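Partner of xrn-2 protein 1 (Caenorhabditis elegans, PDB 5FIR) binds the exoribonuclease xrn-2 through its XTBD domain, stabilising it and enhancing its activity, and so contributes to the turnover of mature microRNAs. Local coordinates at residues E8-E13 with L25-M30. Residues are numbered along the deposited sequence; the frame is centred on the assembly and turned at random.
Sequences EDVEAE and LRKAFM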
loop_
_atom_site.group_PDB
_atom_site.type_symbol
_atom_site.label_atom_id
_atom_site.label_comp_id
_atom_site.label_asym_id
_atom_site.label_seq_id
_atom_site.Cartn_x
_atom_site.Cartn_y
_atom_site.Cartn_z
ATOM N N GLU B 8 1.375 -17.679 35.386
ATOM C CA GLU B 8 0.849 -18.101 34.089
ATOM C C GLU B 8 0.177 -16.948 33.341
ATOM O O GLU B 8 0.189 -16.917 32.098
ATOM C CB GLU B 8 -0.133 -19.256 34.267
ATOM C CG GLU B 8 -0.723 -19.756 32.958
ATOM C CD GLU B 8 -2.212 -19.986 33.046
ATOM O OE1 GLU B 8 -2.937 -19.067 33.493
ATOM O OE2 GLU B 8 -2.651 -21.093 32.675
ATOM N N ASP B 9 -0.426 -16.008 34.077
ATOM C CA ASP B 9 -1.013 -14.841 33.434
ATOM C C ASP B 9 0.055 -14.062 32.698
ATOM O O ASP B 9 -0.102 -13.750 31.515
ATOM C CB ASP B 9 -1.715 -13.952 34.455
ATOM C CG ASP B 9 -3.224 -14.124 34.432
ATOM O OD1 ASP B 9 -3.706 -15.065 33.752
ATOM O OD2 ASP B 9 -3.927 -13.299 35.067
ATOM N N VAL B 10 1.171 -13.768 33.370
ATOM C CA VAL B 10 2.227 -12.990 32.725
ATOM C C VAL B 10 2.778 -13.755 31.532
ATOM O O VAL B 10 2.973 -13.187 30.443
ATOM C CB VAL B 10 3.330 -12.643 33.744
ATOM C CG1 VAL B 10 4.539 -11.983 33.072
ATOM C CG2 VAL B 10 2.766 -11.715 34.805
ATOM N N GLU B 11 2.944 -15.073 31.684
ATOM C CA GLU B 11 3.554 -15.858 30.618
ATOM C C GLU B 11 2.691 -15.842 29.366
ATOM O O GLU B 11 3.222 -15.919 28.253
ATOM C CB GLU B 11 3.789 -17.293 31.079
ATOM C CG GLU B 11 5.093 -17.889 30.586
ATOM C CD GLU B 11 6.312 -17.263 31.283
ATOM O OE1 GLU B 11 6.325 -17.188 32.534
ATOM O OE2 GLU B 11 7.277 -16.876 30.588
ATOM N N ALA B 12 1.365 -15.726 29.522
ATOM C CA ALA B 12 0.476 -15.668 28.368
ATOM C C ALA B 12 0.537 -14.324 27.640
ATOM O O ALA B 12 -0.081 -14.189 26.575
ATOM C CB ALA B 12 -0.957 -15.967 28.807
ATOM N N GLU B 13 1.279 -13.340 28.173
ATOM C CA GLU B 13 1.437 -12.052 27.512
ATOM C C GLU B 13 2.573 -12.045 26.501
ATOM O O GLU B 13 2.665 -11.101 25.708
ATOM C CB GLU B 13 1.667 -10.943 28.535
ATOM C CG GLU B 13 0.371 -10.438 29.118
ATOM C CD GLU B 13 -0.510 -9.798 28.042
ATOM O OE1 GLU B 13 0.012 -9.071 27.147
ATOM O OE2 GLU B 13 -1.735 -10.052 28.087
ATOM N N LEU B 25 12.653 -8.702 30.170
ATOM C CA LEU B 25 12.442 -7.357 30.667
ATOM C C LEU B 25 10.958 -7.062 30.813
ATOM O O LEU B 25 10.521 -6.532 31.840
ATOM C CB LEU B 25 13.082 -6.349 29.724
ATOM C CG LEU B 25 14.098 -5.430 30.402
ATOM C CD1 LEU B 25 15.507 -5.875 30.045
ATOM C CD2 LEU B 25 13.855 -3.956 30.047
ATOM N N ARG B 26 10.157 -7.447 29.818
ATOM C CA ARG B 26 8.711 -7.278 29.935
ATOM C C ARG B 26 8.143 -8.133 31.060
ATOM O O ARG B 26 7.262 -7.683 31.800
ATOM C CB ARG B 26 8.021 -7.609 28.608
ATOM C CG ARG B 26 7.712 -6.408 27.739
ATOM C CD ARG B 26 6.269 -6.389 27.299
ATOM N NE ARG B 26 5.824 -7.624 26.664
ATOM C CZ ARG B 26 4.543 -7.981 26.591
ATOM N NH1 ARG B 26 3.613 -7.175 27.103
ATOM N NH2 ARG B 26 4.189 -9.128 26.008
ATOM N N LYS B 27 8.629 -9.370 31.199
ATOM C CA LYS B 27 8.126 -10.239 32.256
ATOM C C LYS B 27 8.306 -9.584 33.623
ATOM O O LYS B 27 7.362 -9.509 34.426
ATOM C CB LYS B 27 8.837 -11.595 32.217
ATOM C CG LYS B 27 8.191 -12.627 33.138
ATOM C CD LYS B 27 9.093 -13.839 33.433
ATOM C CE LYS B 27 9.167 -14.841 32.299
ATOM N NZ LYS B 27 10.149 -15.909 32.641
ATOM N N ALA B 28 9.515 -9.076 33.885
ATOM C CA ALA B 28 9.845 -8.525 35.195
ATOM C C ALA B 28 9.024 -7.279 35.524
ATOM O O ALA B 28 8.666 -7.050 36.688
ATOM C CB ALA B 28 11.338 -8.228 35.255
ATOM N N PHE B 29 8.755 -6.434 34.528
ATOM C CA PHE B 29 7.912 -5.274 34.776
ATOM C C PHE B 29 6.486 -5.694 35.099
ATOM O O PHE B 29 5.866 -5.155 36.027
ATOM C CB PHE B 29 7.953 -4.333 33.575
ATOM C CG PHE B 29 7.228 -3.040 33.787
ATOM C CD1 PHE B 29 5.842 -2.995 33.797
ATOM C CD2 PHE B 29 7.921 -1.871 33.954
ATOM C CE1 PHE B 29 5.174 -1.811 33.986
ATOM C CE2 PHE B 29 7.253 -0.679 34.136
ATOM C CZ PHE B 29 5.879 -0.648 34.153
HETATM N N MSE B 30 5.942 -6.632 34.341
HETATM C CA MSE B 30 4.593 -7.070 34.596
HETATM C C MSE B 30 4.526 -7.730 35.963
HETATM O O MSE B 30 3.532 -7.570 36.669
HETATM C CB MSE B 30 4.118 -8.013 33.502
HETATM C CG MSE B 30 4.280 -7.425 32.142
HETATM SE SE MSE B 30 3.186 -8.232 30.767
HETATM C CE MSE B 30 1.380 -7.681 31.298
#
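Val10 faces the helix of residues 20-33 and meets Lys27 and Met30 there. Its CG1, anti to the backbone N (chi1 173°), lies 3.7 Å from Lys27 CG, the two side chains crossing at about a right angle. Past Met30, a selenomethionine, Val10 slides in the opposite direction, with CG1 4.0 Å from Met30 CB. A short branched residue suits this buried place, where the backbones come close and Trp23 and Leu31 also touch it. The far end of Met30 turns to Glu13: its CE sits 3.7 Å from Glu13 CG, and the selenoether end packs against the CB and CG of that acid.

Polar groups flank this apolar centre. Arg26 NH2 gives a weak, bent hydrogen bond to the backbone O of Glu13, which lies at the guanidinium edge, in its plane. The Glu13 carboxylate, turned 83° from that plane, stands near Arg26 NH1 but beyond salt-bridge distance; the stronger partner of Arg26 is Glu18, bound through NE. At the more exposed border Glu11 bends back toward Lys27, and a long salt bridge joins its OE2 to Lys27 NZ at 3.7 Å, while Trp23 NE1 also binds OE2 and Glu24 holds NZ more closely. An alanine in place of Lys27 would probably take from Glu24 its salt-bridge partner and from Glu11 a distant countercharge, and open a gap beside Val10 CG1. Lysine thus serves twice, CG on valine, CE and NZ beside acids, and residues 8-13 of this xrn-2-binding domain are joined to helix 20-33 by apolar packing bordered by modest polar links.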